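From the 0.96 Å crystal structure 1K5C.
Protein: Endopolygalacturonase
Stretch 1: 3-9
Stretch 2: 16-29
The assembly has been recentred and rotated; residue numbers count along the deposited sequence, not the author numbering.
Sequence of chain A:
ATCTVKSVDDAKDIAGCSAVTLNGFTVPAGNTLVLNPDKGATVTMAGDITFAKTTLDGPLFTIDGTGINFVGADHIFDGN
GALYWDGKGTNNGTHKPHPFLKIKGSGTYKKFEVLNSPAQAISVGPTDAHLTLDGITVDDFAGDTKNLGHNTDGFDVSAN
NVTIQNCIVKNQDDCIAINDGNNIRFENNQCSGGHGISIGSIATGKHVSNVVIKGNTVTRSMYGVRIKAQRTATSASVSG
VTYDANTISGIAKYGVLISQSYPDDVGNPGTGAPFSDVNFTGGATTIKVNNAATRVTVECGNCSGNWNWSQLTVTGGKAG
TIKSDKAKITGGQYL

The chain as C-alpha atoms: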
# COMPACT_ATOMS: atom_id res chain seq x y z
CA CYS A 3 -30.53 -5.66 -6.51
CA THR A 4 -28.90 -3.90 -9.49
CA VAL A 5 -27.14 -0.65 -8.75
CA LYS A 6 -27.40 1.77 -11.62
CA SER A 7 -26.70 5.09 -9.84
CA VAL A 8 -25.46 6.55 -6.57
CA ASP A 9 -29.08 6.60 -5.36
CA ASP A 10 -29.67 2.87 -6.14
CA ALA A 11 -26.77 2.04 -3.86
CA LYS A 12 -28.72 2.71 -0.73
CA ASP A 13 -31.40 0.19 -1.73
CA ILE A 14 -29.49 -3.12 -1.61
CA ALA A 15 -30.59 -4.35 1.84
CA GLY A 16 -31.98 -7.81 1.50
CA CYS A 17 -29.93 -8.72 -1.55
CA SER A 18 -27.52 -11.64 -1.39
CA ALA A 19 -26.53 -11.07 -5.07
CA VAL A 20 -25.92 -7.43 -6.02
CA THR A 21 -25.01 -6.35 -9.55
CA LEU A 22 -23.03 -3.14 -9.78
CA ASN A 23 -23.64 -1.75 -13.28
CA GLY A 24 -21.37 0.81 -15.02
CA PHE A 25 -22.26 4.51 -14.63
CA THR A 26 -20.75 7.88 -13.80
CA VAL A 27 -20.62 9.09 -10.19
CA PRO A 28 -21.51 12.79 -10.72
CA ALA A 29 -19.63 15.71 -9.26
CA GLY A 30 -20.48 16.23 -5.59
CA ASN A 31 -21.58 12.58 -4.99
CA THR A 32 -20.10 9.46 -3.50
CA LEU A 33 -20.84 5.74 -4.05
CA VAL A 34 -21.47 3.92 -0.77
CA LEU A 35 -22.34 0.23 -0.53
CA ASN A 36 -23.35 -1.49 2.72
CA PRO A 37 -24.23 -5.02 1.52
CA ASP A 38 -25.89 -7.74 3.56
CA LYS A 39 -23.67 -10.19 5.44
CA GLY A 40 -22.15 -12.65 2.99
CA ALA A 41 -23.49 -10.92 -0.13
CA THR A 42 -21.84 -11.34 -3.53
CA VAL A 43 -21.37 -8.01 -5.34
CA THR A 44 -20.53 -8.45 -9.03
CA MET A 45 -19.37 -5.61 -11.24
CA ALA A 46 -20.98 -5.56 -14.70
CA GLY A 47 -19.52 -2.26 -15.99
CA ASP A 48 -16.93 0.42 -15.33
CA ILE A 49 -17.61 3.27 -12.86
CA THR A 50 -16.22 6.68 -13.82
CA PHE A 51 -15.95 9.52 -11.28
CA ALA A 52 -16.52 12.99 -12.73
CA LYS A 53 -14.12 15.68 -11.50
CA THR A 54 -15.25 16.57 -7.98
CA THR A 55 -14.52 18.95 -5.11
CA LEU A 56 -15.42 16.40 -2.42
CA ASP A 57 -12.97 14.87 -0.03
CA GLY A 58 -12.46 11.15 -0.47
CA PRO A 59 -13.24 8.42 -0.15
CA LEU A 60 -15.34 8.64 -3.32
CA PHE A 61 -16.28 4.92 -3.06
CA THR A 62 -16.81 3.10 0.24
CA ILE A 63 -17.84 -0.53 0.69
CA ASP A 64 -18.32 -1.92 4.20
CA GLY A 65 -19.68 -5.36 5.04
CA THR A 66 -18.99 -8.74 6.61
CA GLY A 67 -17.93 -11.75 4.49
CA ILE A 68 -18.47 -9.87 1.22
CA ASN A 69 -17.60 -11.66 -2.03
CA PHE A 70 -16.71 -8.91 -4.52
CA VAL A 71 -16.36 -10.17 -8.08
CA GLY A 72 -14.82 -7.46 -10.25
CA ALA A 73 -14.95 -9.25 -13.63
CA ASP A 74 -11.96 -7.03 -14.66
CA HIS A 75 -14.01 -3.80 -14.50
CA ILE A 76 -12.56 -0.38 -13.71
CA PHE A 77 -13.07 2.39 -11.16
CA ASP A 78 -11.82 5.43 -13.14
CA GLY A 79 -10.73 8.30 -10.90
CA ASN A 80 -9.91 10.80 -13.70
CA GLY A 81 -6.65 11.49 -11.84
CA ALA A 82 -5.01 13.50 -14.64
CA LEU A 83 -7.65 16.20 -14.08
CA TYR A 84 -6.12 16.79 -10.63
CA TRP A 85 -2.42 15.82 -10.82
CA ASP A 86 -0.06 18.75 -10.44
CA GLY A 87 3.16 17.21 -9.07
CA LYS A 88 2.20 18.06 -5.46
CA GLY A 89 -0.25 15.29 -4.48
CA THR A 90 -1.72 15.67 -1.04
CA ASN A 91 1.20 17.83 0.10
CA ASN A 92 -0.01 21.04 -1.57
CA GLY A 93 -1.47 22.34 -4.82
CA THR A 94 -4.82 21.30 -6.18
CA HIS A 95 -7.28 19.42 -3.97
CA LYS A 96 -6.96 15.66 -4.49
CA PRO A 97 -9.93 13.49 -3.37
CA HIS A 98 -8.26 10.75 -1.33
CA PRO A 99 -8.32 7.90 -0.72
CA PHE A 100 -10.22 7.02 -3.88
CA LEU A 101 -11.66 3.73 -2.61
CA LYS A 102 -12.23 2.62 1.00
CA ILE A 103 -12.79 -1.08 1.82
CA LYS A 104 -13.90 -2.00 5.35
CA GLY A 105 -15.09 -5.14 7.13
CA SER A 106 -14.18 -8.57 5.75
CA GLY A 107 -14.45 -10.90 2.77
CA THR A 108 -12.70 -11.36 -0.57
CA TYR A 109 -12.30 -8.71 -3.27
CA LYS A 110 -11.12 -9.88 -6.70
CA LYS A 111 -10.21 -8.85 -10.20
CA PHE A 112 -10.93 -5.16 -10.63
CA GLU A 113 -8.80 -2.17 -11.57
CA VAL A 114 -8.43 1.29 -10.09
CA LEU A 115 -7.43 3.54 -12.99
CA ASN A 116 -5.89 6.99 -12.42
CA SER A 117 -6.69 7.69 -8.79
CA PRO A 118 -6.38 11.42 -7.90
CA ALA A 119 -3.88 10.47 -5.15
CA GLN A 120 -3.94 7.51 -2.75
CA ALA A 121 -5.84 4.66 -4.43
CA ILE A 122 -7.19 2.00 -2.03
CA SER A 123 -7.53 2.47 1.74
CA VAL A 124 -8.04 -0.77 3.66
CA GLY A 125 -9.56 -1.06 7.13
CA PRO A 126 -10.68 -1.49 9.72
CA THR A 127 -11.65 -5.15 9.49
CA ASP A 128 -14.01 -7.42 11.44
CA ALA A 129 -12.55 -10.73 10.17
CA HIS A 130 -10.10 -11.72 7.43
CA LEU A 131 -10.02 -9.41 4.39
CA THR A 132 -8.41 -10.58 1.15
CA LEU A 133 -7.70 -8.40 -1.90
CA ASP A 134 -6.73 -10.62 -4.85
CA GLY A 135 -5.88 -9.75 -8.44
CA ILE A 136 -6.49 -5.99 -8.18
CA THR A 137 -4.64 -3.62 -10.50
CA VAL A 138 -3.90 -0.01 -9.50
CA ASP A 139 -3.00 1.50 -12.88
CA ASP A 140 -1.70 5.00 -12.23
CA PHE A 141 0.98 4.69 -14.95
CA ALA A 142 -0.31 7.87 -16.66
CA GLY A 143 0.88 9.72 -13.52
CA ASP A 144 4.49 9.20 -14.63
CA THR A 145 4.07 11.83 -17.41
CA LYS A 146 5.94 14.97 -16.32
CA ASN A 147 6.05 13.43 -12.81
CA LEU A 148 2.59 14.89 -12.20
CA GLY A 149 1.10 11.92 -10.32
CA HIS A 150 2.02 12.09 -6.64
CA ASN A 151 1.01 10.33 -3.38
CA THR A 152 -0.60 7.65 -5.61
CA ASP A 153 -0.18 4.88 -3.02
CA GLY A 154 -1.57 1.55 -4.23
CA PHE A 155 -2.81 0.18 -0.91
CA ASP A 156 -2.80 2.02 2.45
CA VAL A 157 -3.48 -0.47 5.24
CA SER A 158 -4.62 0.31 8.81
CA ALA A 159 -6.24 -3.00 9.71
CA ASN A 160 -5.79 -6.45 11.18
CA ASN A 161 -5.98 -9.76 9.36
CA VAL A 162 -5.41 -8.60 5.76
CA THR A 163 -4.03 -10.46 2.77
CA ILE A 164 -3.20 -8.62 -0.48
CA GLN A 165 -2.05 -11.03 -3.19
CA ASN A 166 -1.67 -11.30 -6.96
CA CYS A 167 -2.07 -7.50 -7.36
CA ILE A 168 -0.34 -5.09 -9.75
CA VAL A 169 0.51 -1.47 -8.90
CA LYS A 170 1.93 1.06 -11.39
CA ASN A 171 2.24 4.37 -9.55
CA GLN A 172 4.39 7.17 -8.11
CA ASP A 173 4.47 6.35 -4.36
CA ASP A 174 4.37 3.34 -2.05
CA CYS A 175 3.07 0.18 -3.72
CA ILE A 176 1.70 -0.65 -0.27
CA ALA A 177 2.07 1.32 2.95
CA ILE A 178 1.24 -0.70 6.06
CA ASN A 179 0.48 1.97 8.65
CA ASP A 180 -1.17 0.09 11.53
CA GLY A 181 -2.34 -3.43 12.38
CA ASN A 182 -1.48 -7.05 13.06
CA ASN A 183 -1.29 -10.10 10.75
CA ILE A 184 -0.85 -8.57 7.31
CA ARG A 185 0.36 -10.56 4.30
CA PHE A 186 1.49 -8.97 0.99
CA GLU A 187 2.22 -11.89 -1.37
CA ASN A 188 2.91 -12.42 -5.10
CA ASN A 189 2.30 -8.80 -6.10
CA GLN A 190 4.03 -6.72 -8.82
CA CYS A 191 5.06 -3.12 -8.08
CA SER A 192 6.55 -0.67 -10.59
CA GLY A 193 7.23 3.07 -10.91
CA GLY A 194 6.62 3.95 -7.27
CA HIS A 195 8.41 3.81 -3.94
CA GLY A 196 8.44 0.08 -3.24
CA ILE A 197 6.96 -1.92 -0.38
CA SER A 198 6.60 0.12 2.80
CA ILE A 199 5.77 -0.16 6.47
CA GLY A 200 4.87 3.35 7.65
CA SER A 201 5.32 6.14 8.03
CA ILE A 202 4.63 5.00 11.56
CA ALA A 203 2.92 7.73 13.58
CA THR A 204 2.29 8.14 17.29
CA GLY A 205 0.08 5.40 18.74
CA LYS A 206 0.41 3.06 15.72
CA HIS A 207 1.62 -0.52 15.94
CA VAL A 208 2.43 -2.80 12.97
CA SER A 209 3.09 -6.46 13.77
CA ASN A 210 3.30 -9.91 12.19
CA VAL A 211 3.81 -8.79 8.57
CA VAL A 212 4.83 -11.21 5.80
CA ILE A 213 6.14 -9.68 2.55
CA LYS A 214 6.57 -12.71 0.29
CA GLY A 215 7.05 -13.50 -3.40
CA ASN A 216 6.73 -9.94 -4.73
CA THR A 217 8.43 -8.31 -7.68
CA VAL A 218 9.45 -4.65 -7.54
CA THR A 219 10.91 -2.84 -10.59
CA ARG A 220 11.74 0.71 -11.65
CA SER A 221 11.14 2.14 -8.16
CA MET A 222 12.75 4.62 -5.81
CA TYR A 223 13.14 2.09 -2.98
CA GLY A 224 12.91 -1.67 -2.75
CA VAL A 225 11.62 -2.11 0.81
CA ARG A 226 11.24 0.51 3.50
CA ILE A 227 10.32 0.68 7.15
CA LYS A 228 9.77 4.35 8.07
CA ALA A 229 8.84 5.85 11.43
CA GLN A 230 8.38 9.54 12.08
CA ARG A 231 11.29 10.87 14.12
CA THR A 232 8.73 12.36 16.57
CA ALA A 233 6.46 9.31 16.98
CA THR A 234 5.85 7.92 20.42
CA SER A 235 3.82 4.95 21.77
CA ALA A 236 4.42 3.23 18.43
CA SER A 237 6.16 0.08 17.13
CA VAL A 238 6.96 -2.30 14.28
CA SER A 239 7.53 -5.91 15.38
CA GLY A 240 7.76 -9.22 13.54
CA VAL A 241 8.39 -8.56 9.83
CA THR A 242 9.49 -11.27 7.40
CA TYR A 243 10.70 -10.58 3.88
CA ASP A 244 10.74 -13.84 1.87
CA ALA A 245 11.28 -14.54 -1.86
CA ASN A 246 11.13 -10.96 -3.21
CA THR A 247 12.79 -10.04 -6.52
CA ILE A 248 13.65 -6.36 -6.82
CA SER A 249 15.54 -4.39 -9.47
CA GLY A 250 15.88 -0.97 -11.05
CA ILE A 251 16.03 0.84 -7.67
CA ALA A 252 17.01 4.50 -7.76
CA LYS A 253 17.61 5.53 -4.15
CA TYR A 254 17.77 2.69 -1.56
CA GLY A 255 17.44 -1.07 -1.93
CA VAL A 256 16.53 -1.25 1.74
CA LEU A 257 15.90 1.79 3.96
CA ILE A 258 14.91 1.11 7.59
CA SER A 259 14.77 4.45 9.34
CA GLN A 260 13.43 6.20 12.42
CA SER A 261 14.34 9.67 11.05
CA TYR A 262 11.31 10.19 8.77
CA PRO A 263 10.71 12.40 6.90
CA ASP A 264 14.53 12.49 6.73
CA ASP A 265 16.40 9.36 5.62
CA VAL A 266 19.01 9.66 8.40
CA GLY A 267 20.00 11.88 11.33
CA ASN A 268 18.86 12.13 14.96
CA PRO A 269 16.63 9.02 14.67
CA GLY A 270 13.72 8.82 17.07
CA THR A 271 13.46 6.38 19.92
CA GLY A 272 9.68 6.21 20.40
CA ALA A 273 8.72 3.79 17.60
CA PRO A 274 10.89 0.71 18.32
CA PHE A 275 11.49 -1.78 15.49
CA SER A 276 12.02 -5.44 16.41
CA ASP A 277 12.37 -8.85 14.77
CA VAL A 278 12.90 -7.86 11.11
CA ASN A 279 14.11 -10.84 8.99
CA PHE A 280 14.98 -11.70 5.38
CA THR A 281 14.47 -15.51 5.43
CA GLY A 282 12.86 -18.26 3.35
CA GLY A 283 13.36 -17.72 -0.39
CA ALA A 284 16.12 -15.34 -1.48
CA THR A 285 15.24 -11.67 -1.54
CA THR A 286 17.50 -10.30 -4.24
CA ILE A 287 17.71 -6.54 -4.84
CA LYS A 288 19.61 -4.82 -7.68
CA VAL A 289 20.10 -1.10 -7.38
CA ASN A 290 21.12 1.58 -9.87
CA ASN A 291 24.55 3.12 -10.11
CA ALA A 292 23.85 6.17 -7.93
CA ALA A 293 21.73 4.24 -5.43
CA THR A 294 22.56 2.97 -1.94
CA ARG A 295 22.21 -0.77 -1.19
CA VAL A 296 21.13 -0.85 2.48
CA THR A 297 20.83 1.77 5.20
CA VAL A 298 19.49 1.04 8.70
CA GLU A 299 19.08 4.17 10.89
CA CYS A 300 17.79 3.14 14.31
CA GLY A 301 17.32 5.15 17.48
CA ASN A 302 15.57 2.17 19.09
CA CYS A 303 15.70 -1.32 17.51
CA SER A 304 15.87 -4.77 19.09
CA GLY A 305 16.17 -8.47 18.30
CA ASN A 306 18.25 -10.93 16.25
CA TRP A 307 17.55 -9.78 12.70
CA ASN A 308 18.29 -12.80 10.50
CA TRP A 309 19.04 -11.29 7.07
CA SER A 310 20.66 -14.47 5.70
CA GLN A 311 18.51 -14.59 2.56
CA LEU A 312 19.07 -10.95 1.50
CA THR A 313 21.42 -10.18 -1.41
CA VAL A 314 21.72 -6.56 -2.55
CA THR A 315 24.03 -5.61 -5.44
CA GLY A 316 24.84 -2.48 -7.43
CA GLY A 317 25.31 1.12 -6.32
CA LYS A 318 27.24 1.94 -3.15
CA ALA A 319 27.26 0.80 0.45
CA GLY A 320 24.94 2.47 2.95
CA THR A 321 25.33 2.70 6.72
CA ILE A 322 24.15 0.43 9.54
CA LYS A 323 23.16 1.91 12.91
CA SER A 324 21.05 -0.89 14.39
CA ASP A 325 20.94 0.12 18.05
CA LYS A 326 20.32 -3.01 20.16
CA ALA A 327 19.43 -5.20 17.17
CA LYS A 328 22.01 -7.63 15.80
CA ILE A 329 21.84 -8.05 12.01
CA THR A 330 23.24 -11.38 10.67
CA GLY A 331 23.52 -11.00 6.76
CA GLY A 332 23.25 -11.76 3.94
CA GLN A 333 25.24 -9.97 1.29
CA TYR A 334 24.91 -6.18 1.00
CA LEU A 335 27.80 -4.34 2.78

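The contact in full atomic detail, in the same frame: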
# COMPACT_ATOMS: atom_id res chain seq x y z
N CYS A 3 -31.88 -5.23 -6.89
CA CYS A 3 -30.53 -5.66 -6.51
C CYS A 3 -29.51 -5.30 -7.57
O CYS A 3 -28.36 -5.77 -7.50
CB CYS A 3 -30.52 -7.16 -6.17
SG CYS A 3 -31.56 -7.53 -4.70
N THR A 4 -29.86 -4.44 -8.50
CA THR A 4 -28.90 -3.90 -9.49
C THR A 4 -28.74 -2.44 -9.20
O THR A 4 -29.69 -1.68 -9.16
CB THR A 4 -29.43 -4.07 -10.92
OG1 THR A 4 -29.59 -5.47 -11.13
CG2 THR A 4 -28.44 -3.61 -12.01
N VAL A 5 -27.50 -2.04 -9.03
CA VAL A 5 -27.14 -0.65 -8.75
C VAL A 5 -26.78 0.04 -10.04
O VAL A 5 -25.82 -0.36 -10.71
CB VAL A 5 -25.98 -0.59 -7.74
CG1 VAL A 5 -25.54 0.86 -7.50
CG2 VAL A 5 -26.42 -1.27 -6.46
N LYS A 6 -27.57 1.06 -10.37
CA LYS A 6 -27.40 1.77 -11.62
C LYS A 6 -27.02 3.24 -11.42
O LYS A 6 -26.82 3.95 -12.42
CB LYS A 6 -28.74 1.70 -12.44
CG LYS A 6 -29.14 0.20 -12.67
CD LYS A 6 -30.22 0.18 -13.72
CE LYS A 6 -30.57 -1.22 -14.23
NZ LYS A 6 -32.02 -1.32 -14.59
N SER A 7 -26.92 3.69 -10.19
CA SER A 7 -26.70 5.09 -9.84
C SER A 7 -26.31 5.18 -8.38
O SER A 7 -26.46 4.18 -7.66
CB SER A 7 -28.01 5.94 -10.01
OG SER A 7 -28.89 5.54 -8.95
N VAL A 8 -25.81 6.35 -7.98
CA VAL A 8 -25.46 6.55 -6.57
C VAL A 8 -26.73 6.38 -5.75
O VAL A 8 -26.64 5.87 -4.65
CB VAL A 8 -24.75 7.88 -6.30
CG1 VAL A 8 -23.43 7.93 -7.09
CG2 VAL A 8 -25.52 9.13 -6.59
N ASP A 9 -27.90 6.77 -6.19
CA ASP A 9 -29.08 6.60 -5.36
C ASP A 9 -29.51 5.13 -5.26
O ASP A 9 -30.00 4.76 -4.17
CB ASP A 9 -30.20 7.53 -5.89
CG ASP A 9 -29.59 8.95 -5.88
OD1 ASP A 9 -29.29 9.50 -4.79
OD2 ASP A 9 -29.37 9.50 -7.00
N GLY A 16 -31.20 -6.65 1.83
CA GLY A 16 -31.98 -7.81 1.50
C GLY A 16 -31.43 -8.63 0.38
O GLY A 16 -31.79 -9.81 0.24
N CYS A 17 -30.53 -8.00 -0.43
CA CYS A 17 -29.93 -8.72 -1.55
C CYS A 17 -28.75 -9.56 -1.13
O CYS A 17 -27.81 -9.06 -0.51
CB CYS A 17 -29.39 -7.72 -2.59
SG CYS A 17 -30.62 -6.54 -3.20
N SER A 18 -28.74 -10.85 -1.54
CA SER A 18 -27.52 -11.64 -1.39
C SER A 18 -26.69 -11.64 -2.68
O SER A 18 -25.50 -12.07 -2.64
CB SER A 18 -27.80 -13.10 -1.00
OG SER A 18 -28.52 -13.74 -2.05
N ALA A 19 -27.26 -11.17 -3.80
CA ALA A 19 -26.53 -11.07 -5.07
C ALA A 19 -26.82 -9.68 -5.60
O ALA A 19 -27.94 -9.35 -6.02
CB ALA A 19 -27.00 -12.12 -6.05
N VAL A 20 -25.82 -8.81 -5.57
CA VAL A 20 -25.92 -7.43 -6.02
C VAL A 20 -25.15 -7.31 -7.35
O VAL A 20 -24.02 -7.83 -7.41
CB VAL A 20 -25.32 -6.47 -4.98
CG1 VAL A 20 -25.28 -5.01 -5.47
CG2 VAL A 20 -26.16 -6.55 -3.69
N THR A 21 -25.72 -6.67 -8.34
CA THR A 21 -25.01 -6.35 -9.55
C THR A 21 -24.72 -4.86 -9.59
O THR A 21 -25.65 -4.07 -9.46
CB THR A 21 -25.86 -6.73 -10.79
OG1 THR A 21 -26.16 -8.14 -10.69
CG2 THR A 21 -25.06 -6.50 -12.06
N LEU A 22 -23.45 -4.53 -9.74
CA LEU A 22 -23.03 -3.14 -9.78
C LEU A 22 -22.82 -2.83 -11.27
O LEU A 22 -21.81 -3.25 -11.86
CB LEU A 22 -21.78 -2.99 -8.88
CG LEU A 22 -21.16 -1.61 -8.85
CD1 LEU A 22 -22.14 -0.60 -8.32
CD2 LEU A 22 -19.94 -1.80 -7.89
N ASN A 23 -23.78 -2.13 -11.88
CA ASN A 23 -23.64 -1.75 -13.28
C ASN A 23 -22.62 -0.59 -13.43
O ASN A 23 -22.19 0.03 -12.47
CB ASN A 23 -24.99 -1.39 -13.88
CG ASN A 23 -25.84 -2.56 -14.31
OD1 ASN A 23 -25.48 -3.67 -14.05
ND2 ASN A 23 -26.95 -2.31 -15.05
N GLY A 24 -22.24 -0.36 -14.68
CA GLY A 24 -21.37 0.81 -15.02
C GLY A 24 -22.23 2.07 -15.11
O GLY A 24 -23.38 2.07 -15.53
N PHE A 25 -21.64 3.18 -14.62
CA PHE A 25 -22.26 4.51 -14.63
C PHE A 25 -21.21 5.51 -14.20
O PHE A 25 -20.10 5.15 -13.80
CB PHE A 25 -23.53 4.60 -13.73
CG PHE A 25 -23.34 4.20 -12.29
CD1 PHE A 25 -23.03 5.14 -11.30
CD2 PHE A 25 -23.53 2.88 -11.92
CE1 PHE A 25 -22.92 4.75 -9.97
CE2 PHE A 25 -23.40 2.46 -10.60
CZ PHE A 25 -23.09 3.41 -9.64
N THR A 26 -21.58 6.80 -14.33
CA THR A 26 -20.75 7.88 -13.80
C THR A 26 -21.25 8.29 -12.44
O THR A 26 -22.47 8.49 -12.24
CB THR A 26 -20.78 9.08 -14.73
OG1 THR A 26 -20.17 8.67 -15.96
CG2 THR A 26 -20.01 10.25 -14.16
N VAL A 27 -20.34 8.45 -11.47
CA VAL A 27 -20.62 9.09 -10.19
C VAL A 27 -20.49 10.61 -10.43
O VAL A 27 -19.37 11.08 -10.70
CB VAL A 27 -19.66 8.59 -9.12
CG1 VAL A 27 -19.83 9.40 -7.83
CG2 VAL A 27 -19.87 7.10 -8.90
N PRO A 28 -21.58 11.35 -10.36
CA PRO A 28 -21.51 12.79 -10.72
C PRO A 28 -20.71 13.54 -9.71
O PRO A 28 -20.57 13.18 -8.55
CB PRO A 28 -23.00 13.24 -10.71
CG PRO A 28 -23.79 11.96 -10.81
CD PRO A 28 -22.98 10.92 -10.07
N ALA A 29 -20.27 14.74 -10.16
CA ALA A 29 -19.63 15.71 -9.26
C ALA A 29 -20.46 15.86 -7.99
O ALA A 29 -21.69 16.00 -8.07
CB ALA A 29 -19.47 17.03 -9.98
O HOH W 1 -26.63 2.65 -15.04

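The apolar centre of this contact is built around Val5 and Phe25. Val5 is buried, and with chi1 at 176° (t) its two methyls reach different neighbours: CG1 lies 3.8 Å from CD1 of Leu22 and 4.1 Å from CE2 of Phe25, while CG2 lies 4.0 Å from CG1 of Val20. These are van der Waals separations, as expected of branched side chains packed without specific polar demands. Val8 continues the apolar surface. Its CG1 sits 4.3 Å from CE1 of Phe25, 4.0 Å from CG1 of Val27 and 4.2 Å from CD of Pro28, so a single methyl touches three residues of the second stretch.

The CA-to-CB bond of Phe25 points toward the first stretch (chi1 55°, p; chi2 93°), and the ring lies against its backbone where the chain leaves the strand. One ring face is covered by Ser7 N and Lys6 C. The distance from Ser7 N to Phe25 CE2 is 3.8 Å, and that from Lys6 O to Phe25 CG is 3.5 Å. Ser7 N is buried here without a hydrogen-bonding partner in the model, so the ring covers a polar atom whose bonding capacity is unused.

Beside this core, the backbones form a short parallel ladder. Thr4 pairs with Thr21 and Val5 with Leu22, at CA–CA distances of 4.6 and 4.9 Å. The two threonines share one face of the sheet; Val5 and Leu22 share the other, which accounts for their apolar contact. Three hydrogen bonds fix the register: Thr21 N donates to Cys3 O (2.9 Å, 162°), Val5 N to Thr21 O (2.8 Å, 169°), and Asn23 N to Val5 O (2.9 Å, 148°). The first stretch thus uses Cys3 O, Val5 N and Val5 O, bonding on both sides of Thr4. CA-H...O contacts supplement the ladder, with Val20 CA 3.3 Å from Cys3 O and Thr4 CA 3.3 Å from Thr21 O.

At one end, a disulfide links Cys3 SG to Cys17 SG at 2.0 Å. Its chi3 of -88° is close to the preferred perpendicular arrangement, and this covalent tie holds the two stretches together just before the ladder begins.

The polar edge is looser. The CA-to-CB bond of Asn23 points toward the first stretch; its OD1 lies 3.6 Å from Thr4 CG2 and its ND2 3.9 Å from Lys6 CE, both packing contacts. Water 1 bridges the backbones, donating to Lys6 O at 2.9 Å from its O atom and, weakly, to Gly24 O at 3.3 Å.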